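Local coordinates for protein transcriptional regulator KdgR (Pseudomonas aeruginosa, PDB 5Y6I) that probably binds DNA and regulates transcription as an IclR-type factor with a helix-turn-helix domain and a GAF-like C-terminal domain, at residues 207-215 against 227-238; 117-127 against 138-146. All blocks are in the same frame, centred on the assembly; numbering follows the deposited sequence.

Interaction 1: 207-215 against 227-238; sequences PGVEALSAP and LTVVGPASIFQA
Residues 209-215 and 227-232 pair as the two strands of an antiparallel hairpin, their axes 4.3 Å apart at closest approach and their directions at 164°. Glu210/Gly231, Leu212/Val229 and Ala214/Leu227 are hydrogen-bonded pairs, each closed by two reciprocal backbone bonds; Val209/Pro232, Ala211/Val230 and Ser213/Thr228 are the non-hydrogen-bonded pairs between them. At the Ala214 end Leu227 N lies 2.9 Å from Ala214 O. Beyond the other end Ala233 N bonds to Gly208 O at 3.3 Å, which carries the pairing past the strand into the turn.

That turn folds back through Phe236 and Ala238. The Phe236 ring presents its edge to the first strand: CD1 lies 3.5 Å from Glu210 O and CZ 4.2 Å from Leu212 CB. Ala238 CB packs against Glu210 CB at 3.5 Å and sits 3.4 Å from Ala211 O. Glu210 is bent at chi2 (62°), which curls its carboxylate toward Ala233; OE1 comes near Ala233 N, but at an angle too poor for a hydrogen bond.

Ala211, Ser213 and Thr228 face helix 150-158, where Ser213 OG bonds to Ser150 OG. Thr228 OG1 reaches Phe113 O on neighbouring strand 111-118. On the opposite face Val229 packs on helix 93-108, Leu212 on helix 244-258, and Leu227 on both. Strand 199-202 continues the sheet along the other edge of strand 209-217, through backbone bonds that join Ala211 with Ile201 and Ser213 with His199.

Interaction 2: 117-127 against 138-146; sequences WGNRGATVVQV and TQVGSVLPL
Val124 is gripped through both of its backbone polar groups by the loop 138-146. Its N-H bonds to Ser142 O, 2.7 Å from N to O, and its carbonyl accepts from Gly141 N. A third backbone bond joins Leu144 N to Ala122 O at 3.1 Å. Together with a single bridge between Thr123 and Val143, these bonds lay the loop along the strand in the opposite direction.

Turns and local bonds shape both partners. Residues 139-142 form a type II turn, while a type I turn, 118-121, links strands 111-118 and 121-128. Gly121 O receives Gly118 N and Thr123 OG1 from opposite faces of its plane.

Strand 121-128 is outermost, within this chain, in the five-stranded sheet of the GAF-like C-terminal domain, so the loop runs along the sheet edge on its way to helix 150-158. The strand carries a classic beta bulge, where Val125 and Gln126 both face Leu114.

Apolar contacts accompany the backbone bonds. Val124 CG2, anti to its carbonyl carbon, lies 3.7 Å from Thr138 CG2 and 3.9 Å from Leu144 CD1; Phe113 touches all three residues. Val127 and Val140 lie alongside one another, pointing opposite ways, with their CG2 methyls 3.9 Å apart. A contact of a different kind is made by Val143, whose CG1 touches the carbonyl oxygens of Ala122 and Arg120.

One aromatic contact ends the segment pair. Leu146 CD1 meets the Trp117 ring at its edge, 3.5 Å from CH2, while Gly121 CA lies above one ring face, displaced toward its rim. Trp117 also meets the Phe155 ring and packs on Val131 of the second subunit.

Overall arrangement
Both interactions reach the same five-stranded antiparallel sheet in the IclR C-terminal domain, where strands 111-118 and 223-232 are neighbours. Interaction 1 pairs 223-232 with 209-217 on one side of that junction, whereas interaction 2 lies along 121-128, an outermost strand within this chain. Their centres are 16 Å apart and their nearest atoms about 5 Å, so they do not touch. Phe113 of strand 111-118 connects the two regions. Along the chain they come in series, interaction 2 closing before interaction 1 opens. Interaction 1 is largely buried between helices on both faces of the sheet; interaction 2 lies at the surface, so one sheet joins the domain's core to a region where Trp117 meets Val131 of the second subunit.

Interaction 1: 207-215 against 227-238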
ATOM      1  N   PRO A 207     -29.442 -14.198  17.909  1.00111.55           N
ATOM      2  CA  PRO A 207     -29.471 -13.960  19.356  1.00109.66           C
ATOM      3  C   PRO A 207     -28.889 -15.144  20.098  1.00103.31           C
ATOM      4  O   PRO A 207     -29.035 -16.296  19.687  1.00 93.73           O
ATOM      5  CB  PRO A 207     -30.959 -13.762  19.661  1.00113.96           C
ATOM      6  CG  PRO A 207     -31.657 -13.732  18.302  1.00112.94           C
ATOM      7  CD  PRO A 207     -30.782 -14.457  17.360  1.00109.77           C
ATOM      8  N   GLY A 208     -28.175 -14.849  21.167  1.00105.10           N
ATOM      9  CA  GLY A 208     -27.414 -15.885  21.820  1.00 97.37           C
ATOM     10  C   GLY A 208     -26.014 -16.089  21.284  1.00 89.05           C
ATOM     11  O   GLY A 208     -25.275 -16.895  21.851  1.00 86.64           O
ATOM     12  N   VAL A 209     -25.608 -15.411  20.210  1.00 90.03           N
ATOM     13  CA  VAL A 209     -24.200 -15.437  19.811  1.00 92.62           C
ATOM     14  C   VAL A 209     -23.668 -14.017  19.872  1.00 88.78           C
ATOM     15  O   VAL A 209     -24.272 -13.087  19.322  1.00 90.81           O
ATOM     16  CB  VAL A 209     -23.957 -16.091  18.430  1.00 92.57           C
ATOM     17  CG1 VAL A 209     -24.674 -17.386  18.306  1.00 93.14           C
ATOM     18  CG2 VAL A 209     -24.258 -15.220  17.291  1.00 91.66           C
ATOM     19  N   GLU A 210     -22.575 -13.846  20.598  1.00 89.53           N
ATOM     20  CA  GLU A 210     -21.953 -12.549  20.789  1.00 94.88           C
ATOM     21  C   GLU A 210     -20.656 -12.485  19.993  1.00100.13           C
ATOM     22  O   GLU A 210     -19.853 -13.427  20.021  1.00102.90           O
ATOM     23  CB  GLU A 210     -21.705 -12.286  22.276  1.00 97.61           C
ATOM     24  CG  GLU A 210     -22.920 -11.749  23.032  1.00112.81           C
ATOM     25  CD  GLU A 210     -24.100 -12.698  23.034  1.00130.45           C
ATOM     26  OE1 GLU A 210     -23.887 -13.901  22.785  1.00134.95           O
ATOM     27  OE2 GLU A 210     -25.245 -12.248  23.292  1.00138.69           O
ATOM     28  N   ALA A 211     -20.462 -11.386  19.272  1.00 96.80           N
ATOM     29  CA  ALA A 211     -19.269 -11.186  18.470  1.00 85.85           C
ATOM     30  C   ALA A 211     -18.526  -9.944  18.937  1.00 89.88           C
ATOM     31  O   ALA A 211     -19.031  -9.128  19.711  1.00 96.75           O
ATOM     32  CB  ALA A 211     -19.607 -11.075  16.978  1.00 78.84           C
ATOM     33  N   LEU A 212     -17.295  -9.827  18.460  1.00 85.83           N
ATOM     34  CA  LEU A 212     -16.435  -8.695  18.754  1.00 78.01           C
ATOM     35  C   LEU A 212     -15.562  -8.506  17.530  1.00 76.69           C
ATOM     36  O   LEU A 212     -15.103  -9.492  16.947  1.00 73.61           O
ATOM     37  CB  LEU A 212     -15.590  -8.947  19.999  1.00 77.34           C
ATOM     38  CG  LEU A 212     -14.920  -7.760  20.676  1.00 82.53           C
ATOM     39  CD1 LEU A 212     -15.953  -6.993  21.485  1.00 93.36           C
ATOM     40  CD2 LEU A 212     -13.767  -8.225  21.559  1.00 77.39           C
ATOM     41  N   SER A 213     -15.357  -7.250  17.133  1.00 78.83           N
ATOM     42  CA  SER A 213     -14.752  -6.940  15.846  1.00 72.23           C
ATOM     43  C   SER A 213     -13.858  -5.717  15.941  1.00 73.60           C
ATOM     44  O   SER A 213     -14.239  -4.707  16.543  1.00 72.76           O
ATOM     45  CB  SER A 213     -15.817  -6.669  14.793  1.00 72.94           C
ATOM     46  OG  SER A 213     -16.707  -7.752  14.701  1.00 81.61           O
ATOM     47  N   ALA A 214     -12.703  -5.797  15.280  1.00 70.61           N
ATOM     48  CA  ALA A 214     -11.751  -4.710  15.155  1.00 68.46           C
ATOM     49  C   ALA A 214     -11.190  -4.700  13.743  1.00 65.59           C
ATOM     50  O   ALA A 214     -11.132  -5.747  13.084  1.00 60.50           O
ATOM     51  CB  ALA A 214     -10.597  -4.840  16.156  1.00 77.18           C
ATOM     52  N   PRO A 215     -10.781  -3.537  13.254  1.00 61.30           N
ATOM     53  CA  PRO A 215     -10.261  -3.437  11.890  1.00 60.51           C
ATOM     54  C   PRO A 215      -8.747  -3.579  11.808  1.00 62.14           C
ATOM     55  O   PRO A 215      -8.008  -3.259  12.748  1.00 60.50           O
ATOM     56  CB  PRO A 215     -10.677  -2.022  11.470  1.00 72.31           C
ATOM     57  CG  PRO A 215     -10.629  -1.244  12.773  1.00 73.81           C
ATOM     58  CD  PRO A 215     -11.104  -2.222  13.833  1.00 67.19           C
ATOM     59  N   LEU A 227     -11.097  -8.339  11.895  1.00 71.75           N
ATOM     60  CA  LEU A 227     -10.833  -9.545  12.661  1.00 68.99           C
ATOM     61  C   LEU A 227     -11.804  -9.563  13.830  1.00 74.93           C
ATOM     62  O   LEU A 227     -12.095  -8.519  14.423  1.00 74.00           O
ATOM     63  CB  LEU A 227      -9.377  -9.590  13.146  1.00 64.11           C
ATOM     64  CG  LEU A 227      -8.797 -10.984  13.390  1.00 67.09           C
ATOM     65  CD1 LEU A 227      -7.272 -10.918  13.317  1.00 66.65           C
ATOM     66  CD2 LEU A 227      -9.240 -11.577  14.723  1.00 62.20           C
ATOM     67  N   THR A 228     -12.290 -10.752  14.169  1.00 75.58           N
ATOM     68  CA  THR A 228     -13.561 -10.862  14.862  1.00 80.97           C
ATOM     69  C   THR A 228     -13.604 -12.122  15.709  1.00 75.31           C
ATOM     70  O   THR A 228     -13.259 -13.204  15.222  1.00 67.14           O
ATOM     71  CB  THR A 228     -14.673 -10.915  13.835  1.00 92.09           C
ATOM     72  OG1 THR A 228     -14.174 -11.696  12.754  1.00103.74           O
ATOM     73  CG2 THR A 228     -14.997  -9.575  13.293  1.00 89.55           C
ATOM     74  N   VAL A 229     -14.072 -11.984  16.948  1.00 71.56           N
ATOM     75  CA  VAL A 229     -14.212 -13.094  17.880  1.00 73.47           C
ATOM     76  C   VAL A 229     -15.697 -13.346  18.108  1.00 81.98           C
ATOM     77  O   VAL A 229     -16.507 -12.412  18.133  1.00 83.47           O
ATOM     78  CB  VAL A 229     -13.493 -12.790  19.209  1.00 71.58           C
ATOM     79  CG1 VAL A 229     -13.753 -13.899  20.244  1.00 69.14           C
ATOM     80  CG2 VAL A 229     -11.993 -12.599  18.970  1.00 69.99           C
ATOM     81  N   VAL A 230     -16.067 -14.612  18.289  1.00 80.12           N
ATOM     82  CA  VAL A 230     -17.483 -14.940  18.297  1.00 83.50           C
ATOM     83  C   VAL A 230     -17.721 -16.187  19.142  1.00 95.04           C
ATOM     84  O   VAL A 230     -16.853 -17.058  19.256  1.00100.46           O
ATOM     85  CB  VAL A 230     -17.979 -15.078  16.836  1.00 75.89           C
ATOM     86  CG1 VAL A 230     -17.229 -16.177  16.127  1.00 72.20           C
ATOM     87  CG2 VAL A 230     -19.488 -15.270  16.765  1.00 75.72           C
ATOM     88  N   GLY A 231     -18.910 -16.248  19.765  1.00 93.61           N
ATOM     89  CA  GLY A 231     -19.250 -17.280  20.714  1.00 88.39           C
ATOM     90  C   GLY A 231     -20.496 -16.950  21.516  1.00 89.12           C
ATOM     91  O   GLY A 231     -20.761 -15.799  21.847  1.00 88.59           O
ATOM     92  N   PRO A 232     -21.276 -17.972  21.871  1.00 87.87           N
ATOM     93  CA  PRO A 232     -22.525 -17.730  22.610  1.00 96.64           C
ATOM     94  C   PRO A 232     -22.305 -17.087  23.979  1.00104.82           C
ATOM     95  O   PRO A 232     -21.231 -17.181  24.576  1.00115.43           O
ATOM     96  CB  PRO A 232     -23.130 -19.138  22.756  1.00 99.14           C
ATOM     97  CG  PRO A 232     -22.506 -19.944  21.674  1.00 93.90           C
ATOM     98  CD  PRO A 232     -21.097 -19.399  21.560  1.00 87.82           C
ATOM     99  N   ALA A 233     -23.389 -16.482  24.496  1.00104.39           N
ATOM    100  CA  ALA A 233     -23.327 -15.562  25.638  1.00113.60           C
ATOM    101  C   ALA A 233     -22.745 -16.203  26.893  1.00121.53           C
ATOM    102  O   ALA A 233     -22.034 -15.532  27.654  1.00126.16           O
ATOM    103  CB  ALA A 233     -24.725 -15.012  25.946  1.00121.09           C
ATOM    104  N   SER A 234     -23.075 -17.475  27.140  1.00124.55           N
ATOM    105  CA  SER A 234     -22.585 -18.267  28.266  1.00128.49           C
ATOM    106  C   SER A 234     -21.077 -18.160  28.466  1.00128.36           C
ATOM    107  O   SER A 234     -20.633 -17.526  29.430  1.00134.43           O
ATOM    108  CB  SER A 234     -23.035 -19.731  28.116  1.00136.85           C
ATOM    109  OG  SER A 234     -22.900 -20.256  26.804  1.00141.51           O
ATOM    110  N   ILE A 235     -20.274 -18.753  27.582  1.00121.67           N
ATOM    111  CA  ILE A 235     -18.836 -18.735  27.836  1.00118.97           C
ATOM    112  C   ILE A 235     -18.242 -17.363  27.534  1.00118.14           C
ATOM    113  O   ILE A 235     -17.409 -16.866  28.297  1.00118.94           O
ATOM    114  CB  ILE A 235     -18.110 -19.847  27.053  1.00116.64           C
ATOM    115  CG1 ILE A 235     -16.690 -20.046  27.601  1.00116.00           C
ATOM    116  CG2 ILE A 235     -18.060 -19.545  25.551  1.00107.80           C
ATOM    117  CD1 ILE A 235     -16.632 -20.748  28.949  1.00113.46           C
ATOM    118  N   PHE A 236     -18.666 -16.724  26.440  1.00118.73           N
ATOM    119  CA  PHE A 236     -18.012 -15.530  25.912  1.00113.66           C
ATOM    120  C   PHE A 236     -18.829 -14.288  26.243  1.00118.07           C
ATOM    121  O   PHE A 236     -19.956 -14.128  25.756  1.00117.64           O
ATOM    122  CB  PHE A 236     -17.805 -15.635  24.399  1.00109.08           C
ATOM    123  CG  PHE A 236     -17.090 -14.437  23.790  1.00107.44           C
ATOM    124  CD1 PHE A 236     -17.385 -14.024  22.500  1.00104.34           C
ATOM    125  CD2 PHE A 236     -16.127 -13.733  24.504  1.00106.40           C
ATOM    126  CE1 PHE A 236     -16.746 -12.925  21.932  1.00100.80           C
ATOM    127  CE2 PHE A 236     -15.487 -12.638  23.939  1.00103.65           C
ATOM    128  CZ  PHE A 236     -15.799 -12.234  22.652  1.00 99.20           C
ATOM    129  N   GLN A 237     -18.246 -13.404  27.049  1.00120.08           N
ATOM    130  CA  GLN A 237     -18.792 -12.078  27.306  1.00118.34           C
ATOM    131  C   GLN A 237     -18.147 -11.126  26.310  1.00113.56           C
ATOM    132  O   GLN A 237     -16.946 -10.854  26.397  1.00111.76           O
ATOM    133  CB  GLN A 237     -18.508 -11.646  28.743  1.00121.86           C
ATOM    134  CG  GLN A 237     -19.678 -10.975  29.441  1.00126.91           C
ATOM    135  CD  GLN A 237     -20.790 -11.950  29.746  1.00133.40           C
ATOM    136  OE1 GLN A 237     -20.655 -12.813  30.618  1.00137.78           O
ATOM    137  NE2 GLN A 237     -21.904 -11.819  29.037  1.00134.18           N
ATOM    138  N   ALA A 238     -18.934 -10.636  25.353  1.00116.82           N
ATOM    139  CA  ALA A 238     -18.414  -9.749  24.310  1.00118.32           C
ATOM    140  C   ALA A 238     -18.529  -8.295  24.760  1.00123.85           C
ATOM    141  O   ALA A 238     -19.324  -7.506  24.247  1.00128.03           O
ATOM    142  CB  ALA A 238     -19.144  -9.981  22.995  1.00116.70           C
TER

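Interaction 2: 117-127 against 138-146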
ATOM      1  N   TRP A 117     -13.450  -6.960   2.395  1.00 72.40           N
ATOM      2  CA  TRP A 117     -14.574  -6.294   1.739  1.00 71.35           C
ATOM      3  C   TRP A 117     -14.633  -6.702   0.270  1.00 70.03           C
ATOM      4  O   TRP A 117     -13.694  -6.448  -0.493  1.00 71.72           O
ATOM      5  CB  TRP A 117     -14.458  -4.777   1.891  1.00 58.98           C
ATOM      6  CG  TRP A 117     -15.585  -4.003   1.311  1.00 67.21           C
ATOM      7  CD1 TRP A 117     -15.608  -3.334   0.106  1.00 68.71           C
ATOM      8  CD2 TRP A 117     -16.892  -3.851   1.872  1.00 69.89           C
ATOM      9  NE1 TRP A 117     -16.829  -2.737  -0.082  1.00 74.13           N
ATOM     10  CE2 TRP A 117     -17.640  -3.041   0.983  1.00 76.76           C
ATOM     11  CE3 TRP A 117     -17.491  -4.284   3.053  1.00 60.04           C
ATOM     12  CZ2 TRP A 117     -18.960  -2.673   1.238  1.00 76.91           C
ATOM     13  CZ3 TRP A 117     -18.807  -3.916   3.306  1.00 65.85           C
ATOM     14  CH2 TRP A 117     -19.527  -3.127   2.399  1.00 78.08           C
ATOM     15  N   GLY A 118     -15.729  -7.354  -0.117  1.00 61.39           N
ATOM     16  CA  GLY A 118     -15.907  -7.832  -1.465  1.00 60.64           C
ATOM     17  C   GLY A 118     -17.129  -7.202  -2.100  1.00 64.13           C
ATOM     18  O   GLY A 118     -17.845  -6.415  -1.485  1.00 67.51           O
ATOM     19  N   ASN A 119     -17.401  -7.571  -3.339  1.00 64.87           N
ATOM     20  CA  ASN A 119     -18.548  -7.023  -4.036  1.00 69.03           C
ATOM     21  C   ASN A 119     -19.886  -7.138  -3.306  1.00 79.39           C
ATOM     22  O   ASN A 119     -20.844  -6.502  -3.700  1.00 80.53           O
ATOM     23  CB  ASN A 119     -18.675  -7.636  -5.408  1.00 70.86           C
ATOM     24  CG  ASN A 119     -18.845  -9.110  -5.349  1.00 74.54           C
ATOM     25  OD1 ASN A 119     -18.764  -9.696  -4.289  1.00 74.95           O
ATOM     26  ND2 ASN A 119     -19.081  -9.720  -6.486  1.00 68.63           N
ATOM     27  N   ARG A 120     -19.972  -7.946  -2.263  1.00 75.69           N
ATOM     28  CA  ARG A 120     -21.217  -8.050  -1.526  1.00 76.28           C
ATOM     29  C   ARG A 120     -21.068  -7.691  -0.092  1.00 82.06           C
ATOM     30  O   ARG A 120     -21.950  -7.970   0.686  1.00 87.67           O
ATOM     31  CB  ARG A 120     -21.803  -9.445  -1.590  1.00 85.78           C
ATOM     32  CG  ARG A 120     -22.021  -9.978  -2.986  1.00101.59           C
ATOM     33  CD  ARG A 120     -23.212  -9.345  -3.671  1.00118.53           C
ATOM     34  NE  ARG A 120     -23.186  -9.600  -5.108  1.00135.83           N
ATOM     35  CZ  ARG A 120     -23.218  -8.653  -6.039  1.00147.10           C
ATOM     36  NH1 ARG A 120     -23.283  -7.380  -5.685  1.00148.79           N
ATOM     37  NH2 ARG A 120     -23.180  -8.977  -7.322  1.00147.19           N
ATOM     38  N   GLY A 121     -19.958  -7.082   0.281  1.00 77.22           N
ATOM     39  CA  GLY A 121     -19.765  -6.695   1.656  1.00 69.73           C
ATOM     40  C   GLY A 121     -18.852  -7.618   2.406  1.00 71.45           C
ATOM     41  O   GLY A 121     -18.042  -8.297   1.831  1.00 75.37           O
ATOM     42  N   ALA A 122     -19.007  -7.648   3.709  1.00 69.87           N
ATOM     43  CA  ALA A 122     -18.171  -8.469   4.543  1.00 62.88           C
ATOM     44  C   ALA A 122     -18.206  -9.886   4.072  1.00 67.55           C
ATOM     45  O   ALA A 122     -19.241 -10.484   3.940  1.00 74.04           O
ATOM     46  CB  ALA A 122     -18.609  -8.384   5.973  1.00 60.09           C
ATOM     47  N   THR A 123     -17.038 -10.412   3.795  1.00 66.04           N
ATOM     48  CA  THR A 123     -16.914 -11.773   3.302  1.00 71.18           C
ATOM     49  C   THR A 123     -15.871 -12.486   4.151  1.00 68.80           C
ATOM     50  O   THR A 123     -14.720 -12.037   4.227  1.00 70.33           O
ATOM     51  CB  THR A 123     -16.513 -11.769   1.828  1.00 73.99           C
ATOM     52  OG1 THR A 123     -17.417 -10.940   1.100  1.00 79.56           O
ATOM     53  CG2 THR A 123     -16.566 -13.150   1.261  1.00 78.78           C
ATOM     54  N   VAL A 124     -16.278 -13.574   4.804  1.00 67.09           N
ATOM     55  CA  VAL A 124     -15.379 -14.322   5.677  1.00 67.94           C
ATOM     56  C   VAL A 124     -14.473 -15.192   4.814  1.00 69.91           C
ATOM     57  O   VAL A 124     -14.952 -16.038   4.052  1.00 75.63           O
ATOM     58  CB  VAL A 124     -16.169 -15.163   6.687  1.00 72.82           C
ATOM     59  CG1 VAL A 124     -15.230 -16.057   7.517  1.00 70.82           C
ATOM     60  CG2 VAL A 124     -17.034 -14.249   7.575  1.00 68.04           C
ATOM     61  N   VAL A 125     -13.162 -14.978   4.923  1.00 63.91           N
ATOM     62  CA  VAL A 125     -12.195 -15.646   4.059  1.00 68.94           C
ATOM     63  C   VAL A 125     -11.267 -16.574   4.821  1.00 76.50           C
ATOM     64  O   VAL A 125     -10.420 -17.229   4.197  1.00 82.54           O
ATOM     65  CB  VAL A 125     -11.364 -14.628   3.249  1.00 64.34           C
ATOM     66  CG1 VAL A 125     -12.261 -13.907   2.239  1.00 61.61           C
ATOM     67  CG2 VAL A 125     -10.651 -13.662   4.179  1.00 58.93           C
ATOM     68  N   GLN A 126     -11.398 -16.666   6.142  1.00 76.83           N
ATOM     69  CA  GLN A 126     -10.444 -17.435   6.930  1.00 75.69           C
ATOM     70  C   GLN A 126     -10.946 -17.530   8.371  1.00 71.35           C
ATOM     71  O   GLN A 126     -11.398 -16.526   8.932  1.00 65.29           O
ATOM     72  CB  GLN A 126      -9.065 -16.768   6.827  1.00 76.61           C
ATOM     73  CG  GLN A 126      -8.181 -16.812   8.019  1.00 89.35           C
ATOM     74  CD  GLN A 126      -6.754 -16.351   7.687  1.00102.81           C
ATOM     75  OE1 GLN A 126      -6.515 -15.710   6.667  1.00116.20           O
ATOM     76  NE2 GLN A 126      -5.811 -16.686   8.550  1.00101.85           N
ATOM     77  N   VAL A 127     -10.872 -18.733   8.964  1.00 70.73           N
ATOM     78  CA  VAL A 127     -11.562 -19.032  10.223  1.00 67.58           C
ATOM     79  C   VAL A 127     -10.720 -19.945  11.100  1.00 70.73           C
ATOM     80  O   VAL A 127     -10.297 -21.020  10.663  1.00 73.41           O
ATOM     81  CB  VAL A 127     -12.926 -19.709   9.975  1.00 69.51           C
ATOM     82  CG1 VAL A 127     -13.452 -20.358  11.262  1.00 69.70           C
ATOM     83  CG2 VAL A 127     -13.893 -18.736   9.437  1.00 62.61           C
ATOM     84  N   THR A 138     -18.502 -19.165  12.202  1.00 90.12           N
ATOM     85  CA  THR A 138     -18.781 -18.777  10.835  1.00 94.58           C
ATOM     86  C   THR A 138     -18.048 -19.768   9.940  1.00 93.27           C
ATOM     87  O   THR A 138     -17.266 -20.595  10.412  1.00100.25           O
ATOM     88  CB  THR A 138     -18.350 -17.334  10.586  1.00 96.23           C
ATOM     89  OG1 THR A 138     -18.724 -16.537  11.716  1.00100.48           O
ATOM     90  CG2 THR A 138     -19.032 -16.774   9.358  1.00 95.74           C
ATOM     91  N   GLN A 139     -18.317 -19.723   8.648  1.00 86.04           N
ATOM     92  CA  GLN A 139     -17.516 -20.529   7.750  1.00 80.95           C
ATOM     93  C   GLN A 139     -16.930 -19.661   6.647  1.00 74.31           C
ATOM     94  O   GLN A 139     -17.484 -18.630   6.267  1.00 74.85           O
ATOM     95  CB  GLN A 139     -18.323 -21.700   7.192  1.00 84.87           C
ATOM     96  CG  GLN A 139     -19.353 -21.360   6.177  1.00 95.53           C
ATOM     97  CD  GLN A 139     -20.291 -22.521   5.964  1.00107.38           C
ATOM     98  OE1 GLN A 139     -21.185 -22.769   6.776  1.00108.05           O
ATOM     99  NE2 GLN A 139     -20.073 -23.269   4.887  1.00113.98           N
ATOM    100  N   VAL A 140     -15.757 -20.067   6.184  1.00 74.08           N
ATOM    101  CA  VAL A 140     -15.102 -19.381   5.088  1.00 69.62           C
ATOM    102  C   VAL A 140     -16.072 -19.320   3.930  1.00 72.89           C
ATOM    103  O   VAL A 140     -16.735 -20.313   3.612  1.00 77.15           O
ATOM    104  CB  VAL A 140     -13.802 -20.121   4.725  1.00 69.47           C
ATOM    105  CG1 VAL A 140     -13.152 -19.529   3.492  1.00 71.78           C
ATOM    106  CG2 VAL A 140     -12.841 -20.081   5.907  1.00 65.06           C
ATOM    107  N   GLY A 141     -16.201 -18.138   3.325  1.00 67.57           N
ATOM    108  CA  GLY A 141     -17.172 -17.928   2.275  1.00 69.04           C
ATOM    109  C   GLY A 141     -18.490 -17.343   2.738  1.00 75.52           C
ATOM    110  O   GLY A 141     -19.333 -17.016   1.895  1.00 89.70           O
ATOM    111  N   SER A 142     -18.703 -17.203   4.041  1.00 70.50           N
ATOM    112  CA  SER A 142     -19.923 -16.573   4.514  1.00 69.46           C
ATOM    113  C   SER A 142     -19.840 -15.081   4.269  1.00 75.61           C
ATOM    114  O   SER A 142     -18.783 -14.473   4.446  1.00 65.55           O
ATOM    115  CB  SER A 142     -20.137 -16.854   6.001  1.00 63.09           C
ATOM    116  OG  SER A 142     -20.708 -18.150   6.208  1.00 71.13           O
ATOM    117  N   VAL A 143     -20.946 -14.505   3.812  1.00 80.55           N
ATOM    118  CA  VAL A 143     -21.112 -13.059   3.683  1.00 80.78           C
ATOM    119  C   VAL A 143     -22.027 -12.607   4.816  1.00 80.90           C
ATOM    120  O   VAL A 143     -23.141 -13.118   4.949  1.00 77.04           O
ATOM    121  CB  VAL A 143     -21.707 -12.662   2.320  1.00 75.52           C
ATOM    122  CG1 VAL A 143     -21.821 -11.152   2.218  1.00 71.04           C
ATOM    123  CG2 VAL A 143     -20.864 -13.221   1.178  1.00 71.66           C
ATOM    124  N   LEU A 144     -21.562 -11.645   5.637  1.00 83.52           N
ATOM    125  CA  LEU A 144     -22.324 -11.185   6.792  1.00 81.12           C
ATOM    126  C   LEU A 144     -23.085  -9.900   6.457  1.00 81.81           C
ATOM    127  O   LEU A 144     -22.767  -9.212   5.480  1.00 70.73           O
ATOM    128  CB  LEU A 144     -21.376 -10.968   7.980  1.00 81.24           C
ATOM    129  CG  LEU A 144     -20.285 -12.023   8.220  1.00 82.13           C
ATOM    130  CD1 LEU A 144     -19.343 -11.625   9.332  1.00 77.74           C
ATOM    131  CD2 LEU A 144     -20.925 -13.372   8.535  1.00 87.61           C
ATOM    132  N   PRO A 145     -24.105  -9.532   7.234  1.00 82.46           N
ATOM    133  CA  PRO A 145     -24.874  -8.328   6.893  1.00 86.80           C
ATOM    134  C   PRO A 145     -24.101  -7.067   7.227  1.00 84.05           C
ATOM    135  O   PRO A 145     -23.233  -7.062   8.103  1.00 83.29           O
ATOM    136  CB  PRO A 145     -26.137  -8.450   7.753  1.00 86.93           C
ATOM    137  CG  PRO A 145     -25.719  -9.241   8.937  1.00 84.97           C
ATOM    138  CD  PRO A 145     -24.624 -10.185   8.452  1.00 84.30           C
ATOM    139  N   LEU A 146     -24.423  -5.980   6.511  1.00 79.86           N
ATOM    140  CA  LEU A 146     -23.703  -4.736   6.763  1.00 79.45           C
ATOM    141  C   LEU A 146     -24.071  -4.152   8.119  1.00 78.34           C
ATOM    142  O   LEU A 146     -23.190  -3.729   8.874  1.00 75.00           O
ATOM    143  CB  LEU A 146     -23.966  -3.706   5.657  1.00 80.57           C
ATOM    144  CG  LEU A 146     -23.107  -2.443   5.760  1.00 75.81           C
ATOM    145  CD1 LEU A 146     -21.759  -2.592   5.081  1.00 74.20           C
ATOM    146  CD2 LEU A 146     -23.815  -1.261   5.215  1.00 81.75           C
TER